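Local coordinates for acyl-CoA dehydrogenase (Geobacillus kaustophilus, PDB 2PG0), which probably uses bound FAD to dehydrogenate acyl chains, introducing a double bond at the alpha-beta position, at residues Lys326-Glu331 / Ala366-Asn372; Ala260-Phe264 / Met332-Ala337; Leu250-Ile254 / Val305-Ile309. All blocks are in the same frame, centred on the assembly; numbering follows the deposited sequence.

In the fold
All three contacts lie in the C-terminal helical domain of the acyl-CoA dehydrogenase fold. Helix 237-273 packs on helix 319-343 in contact 2 and on helix 285-313 in contact 3. Contact 1 ties helix 319-343 to the loop 366-372, which lines the FAD pocket; Thr371 hydrogen-bonds the cofactor. Contacts 1 and 2 have centres about 14 Å apart and touch where Ala366 packs on Lys334. Contacts 1 and 3, about 12 Å apart between centres, meet through Ala369 on Val252 and Ile329 on Val305. Contacts 2 and 3 do not touch. In contact 2, the side chain of Ala337 is about 14 Å from a bound FAD.

Contact 1: Lys326-Glu331 / Ala366-Asn372; sequences KWWITE and AIYAGTN. With FAD (flavin-adenine dinucleotide), chain C.
Segment 326-331, within helix 319-343, faces the irregular loop 366-372, which ends where a new helix starts. Trp327 and Asn372 are in register (CA-CA 4.9 Å), as are Thr330 and Ala366 (5.5 Å). Ala369 and Gly370 have positive phi (62° and 103°), which turns the loop. Hydrogen bonds dominate. Lys326 (chi1 t, chi2 m) sends NZ into the loop, to Asn372 OD1 (2.8 Å), Gly370 O (2.8 Å) and, weakly, Tyr368 O (3.2 Å). Asn372 ND2 donates to Thr330 OG1 and Glu331 OE2, both at 2.9 Å. Trp327 NE1 is hydrogen-bonded to Thr296 OG1 of the third subunit. In the packing, Asn372, chi1 m, is the knob in a hole formed by Lys326, Trp327, Thr330 and Glu331. Glu331 OE2 lies 3.7 Å from Ala366 CB. This loop is part of the FAD pocket: Thr371 OG1 donates to FAD O2B (2.9 Å), and Tyr368 CD2 lies 3.5 Å from FAD C7. Ala369 rests on helix 237-273, and Thr371 N-caps helix 372-382.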
loop_
_atom_site.group_PDB
_atom_site.type_symbol
_atom_site.label_atom_id
_atom_site.label_comp_id
_atom_site.label_asym_id
_atom_site.label_seq_id
_atom_site.Cartn_x
_atom_site.Cartn_y
_atom_site.Cartn_z
ATOM N N LYS A 326 6.085 0.386 18.236
ATOM C CA LYS A 326 4.963 1.307 18.429
ATOM C C LYS A 326 4.315 1.755 17.115
ATOM O O LYS A 326 3.108 1.627 16.958
ATOM C CB LYS A 326 5.396 2.513 19.266
ATOM C CG LYS A 326 4.242 3.313 19.882
ATOM C CD LYS A 326 3.668 4.302 18.865
ATOM C CE LYS A 326 2.616 5.189 19.478
ATOM N NZ LYS A 326 1.964 6.064 18.480
ATOM N N TRP A 327 5.096 2.291 16.178
ATOM C CA TRP A 327 4.486 2.806 14.957
ATOM C C TRP A 327 3.967 1.690 14.056
ATOM O O TRP A 327 2.848 1.772 13.552
ATOM C CB TRP A 327 5.396 3.811 14.208
ATOM C CG TRP A 327 6.355 3.224 13.201
ATOM C CD1 TRP A 327 7.686 2.990 13.380
ATOM C CD2 TRP A 327 6.054 2.823 11.853
ATOM N NE1 TRP A 327 8.235 2.453 12.236
ATOM C CE2 TRP A 327 7.254 2.339 11.283
ATOM C CE3 TRP A 327 4.886 2.812 11.082
ATOM C CZ2 TRP A 327 7.320 1.853 9.974
ATOM C CZ3 TRP A 327 4.948 2.331 9.772
ATOM C CH2 TRP A 327 6.160 1.854 9.235
ATOM N N TRP A 328 4.763 0.644 13.869
ATOM C CA TRP A 328 4.392 -0.394 12.912
ATOM C C TRP A 328 3.177 -1.202 13.370
ATOM O O TRP A 328 2.285 -1.469 12.572
ATOM C CB TRP A 328 5.569 -1.314 12.588
ATOM C CG TRP A 328 5.274 -2.178 11.405
ATOM C CD1 TRP A 328 5.526 -1.885 10.086
ATOM C CD2 TRP A 328 4.647 -3.466 11.419
ATOM N NE1 TRP A 328 5.105 -2.920 9.287
ATOM C CE2 TRP A 328 4.562 -3.904 10.076
ATOM C CE3 TRP A 328 4.169 -4.305 12.438
ATOM C CZ2 TRP A 328 4.011 -5.141 9.724
ATOM C CZ3 TRP A 328 3.622 -5.534 12.091
ATOM C CH2 TRP A 328 3.548 -5.941 10.743
ATOM N N ILE A 329 3.145 -1.562 14.651
ATOM C CA ILE A 329 2.030 -2.348 15.197
ATOM C C ILE A 329 0.729 -1.531 15.231
ATOM O O ILE A 329 -0.345 -2.055 14.924
ATOM C CB ILE A 329 2.357 -2.994 16.569
ATOM C CG1 ILE A 329 3.462 -4.045 16.405
ATOM C CG2 ILE A 329 1.118 -3.682 17.153
ATOM C CD1 ILE A 329 4.057 -4.568 17.729
ATOM N N THR A 330 0.819 -0.256 15.596
ATOM C CA THR A 330 -0.382 0.587 15.590
ATOM C C THR A 330 -0.949 0.756 14.172
ATOM O O THR A 330 -2.160 0.635 13.975
ATOM C CB THR A 330 -0.199 1.940 16.320
ATOM O OG1 THR A 330 0.862 2.702 15.716
ATOM C CG2 THR A 330 0.070 1.723 17.817
ATOM N N GLU A 331 -0.084 1.012 13.184
ATOM C CA GLU A 331 -0.542 1.084 11.786
ATOM C C GLU A 331 -1.126 -0.248 11.320
ATOM O O GLU A 331 -2.143 -0.268 10.635
ATOM C CB GLU A 331 0.566 1.535 10.829
ATOM C CG GLU A 331 1.014 2.985 11.009
ATOM C CD GLU A 331 -0.116 4.026 10.889
ATOM O OE1 GLU A 331 -1.142 3.774 10.224
ATOM O OE2 GLU A 331 0.048 5.124 11.460
ATOM N N ALA A 366 -2.040 5.470 17.094
ATOM C CA ALA A 366 -1.017 6.025 16.193
ATOM C C ALA A 366 -0.629 7.456 16.584
ATOM O O ALA A 366 0.334 8.027 16.054
ATOM C CB ALA A 366 -1.529 5.984 14.751
ATOM N N ILE A 367 -1.374 8.018 17.529
ATOM C CA ILE A 367 -1.224 9.416 17.926
ATOM C C ILE A 367 -0.599 9.548 19.312
ATOM O O ILE A 367 0.392 10.264 19.475
ATOM C CB ILE A 367 -2.575 10.175 17.829
ATOM C CG1 ILE A 367 -3.036 10.242 16.367
ATOM C CG2 ILE A 367 -2.464 11.599 18.399
ATOM C CD1 ILE A 367 -4.503 10.643 16.184
ATOM N N TYR A 368 -1.151 8.864 20.311
ATOM C CA TYR A 368 -0.640 9.059 21.675
ATOM C C TYR A 368 0.624 8.242 21.971
ATOM O O TYR A 368 0.993 7.364 21.185
ATOM C CB TYR A 368 -1.735 8.914 22.746
ATOM C CG TYR A 368 -2.499 7.601 22.808
ATOM C CD1 TYR A 368 -1.845 6.364 22.764
ATOM C CD2 TYR A 368 -3.880 7.605 22.988
ATOM C CE1 TYR A 368 -2.559 5.164 22.856
ATOM C CE2 TYR A 368 -4.600 6.415 23.081
ATOM C CZ TYR A 368 -3.935 5.203 23.015
ATOM O OH TYR A 368 -4.660 4.035 23.113
ATOM N N ALA A 369 1.275 8.569 23.093
ATOM C CA ALA A 369 2.613 8.084 23.459
ATOM C C ALA A 369 3.679 8.524 22.441
ATOM O O ALA A 369 4.760 7.943 22.367
ATOM C CB ALA A 369 2.626 6.561 23.666
ATOM N N GLY A 370 3.363 9.574 21.687
ATOM C CA GLY A 370 4.219 10.054 20.603
ATOM C C GLY A 370 3.613 9.608 19.291
ATOM O O GLY A 370 3.343 8.422 19.108
ATOM N N THR A 371 3.383 10.549 18.376
ATOM C CA THR A 371 2.812 10.198 17.077
ATOM C C THR A 371 3.750 9.268 16.314
ATOM O O THR A 371 4.952 9.213 16.588
ATOM C CB THR A 371 2.576 11.425 16.180
ATOM O OG1 THR A 371 3.841 12.028 15.870
ATOM C CG2 THR A 371 1.664 12.433 16.855
ATOM N N ASN A 372 3.197 8.549 15.345
ATOM C CA ASN A 372 4.006 7.634 14.539
ATOM C C ASN A 372 5.052 8.393 13.709
ATOM O O ASN A 372 6.123 7.854 13.399
ATOM C CB ASN A 372 3.103 6.710 13.706
ATOM C CG ASN A 372 2.419 5.648 14.561
ATOM O OD1 ASN A 372 2.663 5.559 15.772
ATOM N ND2 ASN A 372 1.591 4.815 13.933
HETATM P PA FAD C . 0.760 17.849 17.136
HETATM O O1A FAD C . 0.226 19.244 17.010
HETATM O O2A FAD C . 2.044 17.763 17.922
HETATM O O5B FAD C . 0.961 17.219 15.660
HETATM C C5B FAD C . -0.106 17.228 14.723
HETATM C C4B FAD C . 0.320 16.402 13.509
HETATM O O4B FAD C . 1.494 16.976 12.955
HETATM C C3B FAD C . 0.674 14.972 13.915
HETATM O O3B FAD C . 0.278 14.057 12.916
HETATM C C2B FAD C . 2.183 14.984 13.975
HETATM O O2B FAD C . 2.762 13.706 13.792
HETATM C C1B FAD C . 2.505 15.983 12.863
HETATM N N9A FAD C . 3.865 16.523 13.037
HETATM C C8A FAD C . 4.316 17.352 14.036
HETATM N N7A FAD C . 5.631 17.585 13.834
HETATM C C5A FAD C . 6.023 16.919 12.725
HETATM C C6A FAD C . 7.248 16.814 12.077
HETATM N N6A FAD C . 8.342 17.353 12.623
HETATM N N1A FAD C . 7.347 16.035 10.941
HETATM C C2A FAD C . 6.244 15.368 10.439
HETATM N N3A FAD C . 5.022 15.484 11.079
HETATM C C4A FAD C . 4.920 16.243 12.210
HETATM N N1 FAD C . -0.879 13.492 26.690
HETATM C C2 FAD C . -0.366 13.435 27.974
HETATM O O2 FAD C . 0.587 14.155 28.281
HETATM N N3 FAD C . -0.932 12.584 28.914
HETATM C C4 FAD C . -2.010 11.793 28.570
HETATM O O4 FAD C . -2.515 11.050 29.415
HETATM C C4X FAD C . -2.520 11.839 27.268
HETATM N N5 FAD C . -3.599 11.047 26.908
HETATM C C5X FAD C . -4.128 11.110 25.632
HETATM C C6 FAD C . -5.225 10.320 25.314
HETATM C C7 FAD C . -5.763 10.369 24.030
HETATM C C7M FAD C . -6.941 9.485 23.732
HETATM C C8 FAD C . -5.195 11.222 23.065
HETATM C C8M FAD C . -5.722 11.328 21.661
HETATM C C9 FAD C . -4.104 12.016 23.392
HETATM C C9A FAD C . -3.555 11.964 24.678
HETATM N N10 FAD C . -2.451 12.746 25.024
HETATM C C10 FAD C . -1.950 12.698 26.322
HETATM C "C1'" FAD C . -1.746 13.620 24.008
HETATM C "C2'" FAD C . -0.997 12.895 22.877
HETATM O "O2'" FAD C . 0.232 12.333 23.287
HETATM C "C3'" FAD C . -0.753 13.923 21.776
HETATM O "O3'" FAD C . -1.985 14.097 21.108
HETATM C "C4'" FAD C . 0.345 13.541 20.772
HETATM O "O4'" FAD C . 1.631 13.545 21.365
HETATM C "C5'" FAD C . 0.363 14.474 19.561
HETATM O "O5'" FAD C . 0.400 15.831 19.965
HETATM P P FAD C . -0.679 16.853 19.357
HETATM O O1P FAD C . -2.074 16.308 19.533
HETATM O O2P FAD C . -0.516 18.204 19.996
HETATM O O3P FAD C . -0.378 16.899 17.768
#

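Contact 2: Ala260-Phe264 / Met332-Ala337; sequences AEVMF and MAKRVA
Segment 260-264 of helix 237-273 and segment 332-337 of helix 319-343 run nearly parallel, with a crossing angle of 17° and axes 9.2 Å apart at closest approach. Ala260 lies opposite Ala333 (CA-CA 4.8 Å), and Met263 is nearest Ala337 (6.6 Å). The small residues let the backbones come close at the Ala260 end. There Ala260 CB is a short bump pointing into a hollow between Met332, Ala333 and Val336. Ala260 CB meets Met332 CE at 3.9 Å, Ala333 CB at 4.0 Å and Val336 CG2 at 4.3 Å. Met332, chi1 t, chi2 t and chi3 p, bends its methyl over this bump. In return Val336, chi1 t, points at segment 260-264. Val336 CG1 lies 3.7 Å from Ala260 O and 3.8 Å from Met263 CB. Met263, chi1 m, chi2 t and chi3 m, reaches across one turn further on. Met263 SD rests on Ala337 CB at 3.5 Å, and Met263 CE lies 3.6 Å from Ala333 O. This is close helix-helix packing within the C-terminal helical domain, and Ile355 and Arg358 of helix 354-361 also pack on Met263. The side-chain contacts are apolar and buried, with no hydrogen bonds between the segments, so cohesion here rests on fit and exclusion of water.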
loop_
_atom_site.group_PDB
_atom_site.type_symbol
_atom_site.label_atom_id
_atom_site.label_comp_id
_atom_site.label_asym_id
_atom_site.label_seq_id
_atom_site.Cartn_x
_atom_site.Cartn_y
_atom_site.Cartn_z
ATOM N N ALA A 260 -5.373 -5.946 17.562
ATOM C CA ALA A 260 -5.315 -6.584 16.240
ATOM C C ALA A 260 -5.716 -8.066 16.317
ATOM O O ALA A 260 -6.516 -8.548 15.505
ATOM C CB ALA A 260 -3.919 -6.442 15.645
ATOM N N GLU A 261 -5.148 -8.773 17.293
ATOM C CA GLU A 261 -5.454 -10.197 17.535
ATOM C C GLU A 261 -6.941 -10.417 17.820
ATOM O O GLU A 261 -7.554 -11.353 17.281
ATOM C CB GLU A 261 -4.570 -10.752 18.664
ATOM C CG GLU A 261 -3.118 -10.989 18.234
ATOM C CD GLU A 261 -2.115 -11.077 19.389
ATOM O OE1 GLU A 261 -2.493 -10.886 20.564
ATOM O OE2 GLU A 261 -0.925 -11.330 19.114
ATOM N N VAL A 262 -7.514 -9.552 18.651
ATOM C CA VAL A 262 -8.955 -9.578 18.959
ATOM C C VAL A 262 -9.795 -9.340 17.709
ATOM O O VAL A 262 -10.748 -10.078 17.440
ATOM C CB VAL A 262 -9.338 -8.542 20.065
ATOM C CG1 VAL A 262 -10.865 -8.405 20.201
ATOM C CG2 VAL A 262 -8.715 -8.934 21.409
ATOM N N MET A 263 -9.447 -8.300 16.952
ATOM C CA MET A 263 -10.201 -7.953 15.749
ATOM C C MET A 263 -10.129 -9.047 14.676
ATOM O O MET A 263 -11.123 -9.315 13.982
ATOM C CB MET A 263 -9.754 -6.584 15.206
ATOM C CG MET A 263 -10.317 -5.416 16.023
ATOM S SD MET A 263 -9.939 -3.748 15.375
ATOM C CE MET A 263 -8.182 -3.671 15.720
ATOM N N PHE A 264 -8.968 -9.690 14.557
ATOM C CA PHE A 264 -8.802 -10.813 13.635
ATOM C C PHE A 264 -9.737 -11.965 14.014
ATOM O O PHE A 264 -10.428 -12.527 13.159
ATOM C CB PHE A 264 -7.341 -11.277 13.601
ATOM C CG PHE A 264 -7.111 -12.488 12.744
ATOM C CD1 PHE A 264 -6.940 -12.356 11.375
ATOM C CD2 PHE A 264 -7.086 -13.764 13.309
ATOM C CE1 PHE A 264 -6.734 -13.480 10.574
ATOM C CE2 PHE A 264 -6.885 -14.898 12.514
ATOM C CZ PHE A 264 -6.705 -14.752 11.148
ATOM N N MET A 332 -0.484 -1.349 11.712
ATOM C CA MET A 332 -0.944 -2.690 11.352
ATOM C C MET A 332 -2.332 -2.961 11.938
ATOM O O MET A 332 -3.198 -3.508 11.268
ATOM C CB MET A 332 0.044 -3.732 11.863
ATOM C CG MET A 332 -0.059 -5.071 11.183
ATOM S SD MET A 332 0.700 -6.304 12.247
ATOM C CE MET A 332 -0.607 -6.401 13.507
ATOM N N ALA A 333 -2.540 -2.542 13.185
ATOM C CA ALA A 333 -3.818 -2.755 13.853
ATOM C C ALA A 333 -4.912 -1.906 13.198
ATOM O O ALA A 333 -6.057 -2.342 13.078
ATOM C CB ALA A 333 -3.692 -2.468 15.342
ATOM N N LYS A 334 -4.547 -0.703 12.746
ATOM C CA LYS A 334 -5.469 0.144 11.986
ATOM C C LYS A 334 -5.905 -0.530 10.686
ATOM O O LYS A 334 -7.080 -0.489 10.331
ATOM C CB LYS A 334 -4.848 1.525 11.724
ATOM C CG LYS A 334 -4.899 2.450 12.942
ATOM C CD LYS A 334 -3.912 3.625 12.829
ATOM C CE LYS A 334 -4.245 4.569 11.692
ATOM N NZ LYS A 334 -3.128 5.571 11.498
ATOM N N ARG A 335 -4.957 -1.176 10.002
ATOM C CA ARG A 335 -5.252 -1.878 8.757
ATOM C C ARG A 335 -6.141 -3.084 9.022
ATOM O O ARG A 335 -7.080 -3.348 8.283
ATOM C CB ARG A 335 -3.966 -2.327 8.057
ATOM C CG ARG A 335 -3.144 -1.180 7.482
ATOM C CD ARG A 335 -2.123 -1.700 6.466
ATOM N NE ARG A 335 -1.178 -2.647 7.050
ATOM C CZ ARG A 335 -0.111 -2.310 7.775
ATOM N NH1 ARG A 335 0.166 -1.037 8.017
ATOM N NH2 ARG A 335 0.692 -3.251 8.255
ATOM N N VAL A 336 -5.828 -3.819 10.081
ATOM C CA VAL A 336 -6.696 -4.900 10.540
ATOM C C VAL A 336 -8.132 -4.412 10.765
ATOM O O VAL A 336 -9.076 -5.034 10.292
ATOM C CB VAL A 336 -6.106 -5.599 11.791
ATOM C CG1 VAL A 336 -7.144 -6.535 12.441
ATOM C CG2 VAL A 336 -4.835 -6.367 11.401
ATOM N N ALA A 337 -8.289 -3.288 11.467
ATOM C CA ALA A 337 -9.605 -2.744 11.775
ATOM C C ALA A 337 -10.397 -2.409 10.506
ATOM O O ALA A 337 -11.584 -2.718 10.420
ATOM C CB ALA A 337 -9.477 -1.516 12.682
#

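Contact 3: Leu250-Ile254 / Val305-Ile309; sequences LVVAI and VDRVI
Segment 250-254 of helix 237-273 and segment 305-309 of helix 285-313 are regular helix and run roughly antiparallel, at 148° between their directions, with axes 10.7 Å apart at closest approach. Leu250 pairs with Ile309 (CA-CA 7.7 Å) and Ile254 with Val305 (6.9 Å). Leu250, chi1 t and chi2 p, points across the gap. Leu250 CD1 sits among Val308 CG1 (3.7 Å), Val305 CG2 (4.0 Å) and Ile309 CG1 (4.2 Å). Val251 points away from 305-309 and packs on Asn78 of helix 71-84. Ala253, small and facing the other helix, brings CB to 4.2 Å from Val305 CG2. Ile254, chi1 m and chi2 t, reaches over from the side: Ile254 CG1 is 3.9 Å from Val305 CG2, and Ile254 CD1 is 3.8 Å from Ile309 CD1. Val305, chi1 p, therefore meets Leu250, Ala253 and Ile254. Val322 and Ile329 of helix 319-343 pack on Leu250 and Val305, respectively. Such aliphatic packing of long antiparallel helices belongs to the C-terminal helical bundle of the acyl-CoA dehydrogenase fold.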
loop_
_atom_site.group_PDB
_atom_site.type_symbol
_atom_site.label_atom_id
_atom_site.label_comp_id
_atom_site.label_asym_id
_atom_site.label_seq_id
_atom_site.Cartn_x
_atom_site.Cartn_y
_atom_site.Cartn_z
ATOM N N LEU A 250 6.219 0.845 24.698
ATOM C CA LEU A 250 6.078 -0.610 24.721
ATOM C C LEU A 250 4.665 -1.022 25.135
ATOM O O LEU A 250 4.094 -1.957 24.566
ATOM C CB LEU A 250 7.131 -1.260 25.635
ATOM C CG LEU A 250 7.184 -2.799 25.679
ATOM C CD1 LEU A 250 7.260 -3.416 24.265
ATOM C CD2 LEU A 250 8.346 -3.279 26.545
ATOM N N VAL A 251 4.113 -0.328 26.127
ATOM C CA VAL A 251 2.756 -0.610 26.607
ATOM C C VAL A 251 1.727 -0.373 25.500
ATOM O O VAL A 251 0.842 -1.201 25.271
ATOM C CB VAL A 251 2.442 0.212 27.891
ATOM C CG1 VAL A 251 0.961 0.173 28.227
ATOM C CG2 VAL A 251 3.280 -0.321 29.066
ATOM N N VAL A 252 1.866 0.745 24.790
ATOM C CA VAL A 252 1.007 1.026 23.638
ATOM C C VAL A 252 1.136 -0.047 22.552
ATOM O O VAL A 252 0.128 -0.501 22.019
ATOM C CB VAL A 252 1.273 2.438 23.068
ATOM C CG1 VAL A 252 0.574 2.634 21.722
ATOM C CG2 VAL A 252 0.813 3.488 24.083
ATOM N N ALA A 253 2.366 -0.466 22.252
ATOM C CA ALA A 253 2.596 -1.522 21.264
ATOM C C ALA A 253 1.914 -2.826 21.680
ATOM O O ALA A 253 1.287 -3.490 20.850
ATOM C CB ALA A 253 4.090 -1.745 21.045
ATOM N N ILE A 254 2.028 -3.174 22.966
ATOM C CA ILE A 254 1.380 -4.391 23.493
ATOM C C ILE A 254 -0.147 -4.346 23.318
ATOM O O ILE A 254 -0.745 -5.321 22.841
ATOM C CB ILE A 254 1.769 -4.670 24.968
ATOM C CG1 ILE A 254 3.252 -5.050 25.059
ATOM C CG2 ILE A 254 0.879 -5.775 25.573
ATOM C CD1 ILE A 254 3.856 -4.963 26.470
ATOM N N VAL A 305 7.165 -7.730 19.140
ATOM C CA VAL A 305 6.878 -7.150 20.463
ATOM C C VAL A 305 7.351 -8.074 21.595
ATOM O O VAL A 305 7.874 -7.598 22.604
ATOM C CB VAL A 305 5.393 -6.725 20.620
ATOM C CG1 VAL A 305 4.487 -7.926 20.853
ATOM C CG2 VAL A 305 5.240 -5.684 21.737
ATOM N N ASP A 306 7.202 -9.384 21.396
ATOM C CA ASP A 306 7.645 -10.379 22.375
ATOM C C ASP A 306 9.156 -10.322 22.568
ATOM O O ASP A 306 9.650 -10.414 23.696
ATOM C CB ASP A 306 7.222 -11.791 21.952
ATOM C CG ASP A 306 5.788 -12.131 22.354
ATOM O OD1 ASP A 306 5.107 -11.319 23.032
ATOM O OD2 ASP A 306 5.346 -13.236 21.989
ATOM N N ARG A 307 9.887 -10.143 21.468
ATOM C CA ARG A 307 11.340 -9.991 21.552
ATOM C C ARG A 307 11.729 -8.698 22.278
ATOM O O ARG A 307 12.634 -8.700 23.117
ATOM C CB ARG A 307 11.980 -10.071 20.159
ATOM C CG ARG A 307 13.499 -10.068 20.158
ATOM C CD ARG A 307 14.066 -11.296 20.855
ATOM N NE ARG A 307 15.521 -11.213 20.919
ATOM C CZ ARG A 307 16.183 -10.643 21.916
ATOM N NH1 ARG A 307 15.519 -10.132 22.945
ATOM N NH2 ARG A 307 17.508 -10.598 21.897
ATOM N N VAL A 308 11.045 -7.605 21.957
ATOM C CA VAL A 308 11.278 -6.330 22.631
ATOM C C VAL A 308 10.983 -6.415 24.138
ATOM O O VAL A 308 11.757 -5.901 24.943
ATOM C CB VAL A 308 10.504 -5.170 21.941
ATOM C CG1 VAL A 308 10.606 -3.884 22.744
ATOM C CG2 VAL A 308 11.053 -4.940 20.523
ATOM N N ILE A 309 9.880 -7.066 24.516
ATOM C CA ILE A 309 9.591 -7.327 25.945
ATOM C C ILE A 309 10.790 -8.017 26.620
ATOM O O ILE A 309 11.260 -7.564 27.661
ATOM C CB ILE A 309 8.275 -8.149 26.139
ATOM C CG1 ILE A 309 7.048 -7.280 25.831
ATOM C CG2 ILE A 309 8.177 -8.728 27.562
ATOM C CD1 ILE A 309 5.769 -8.087 25.580
#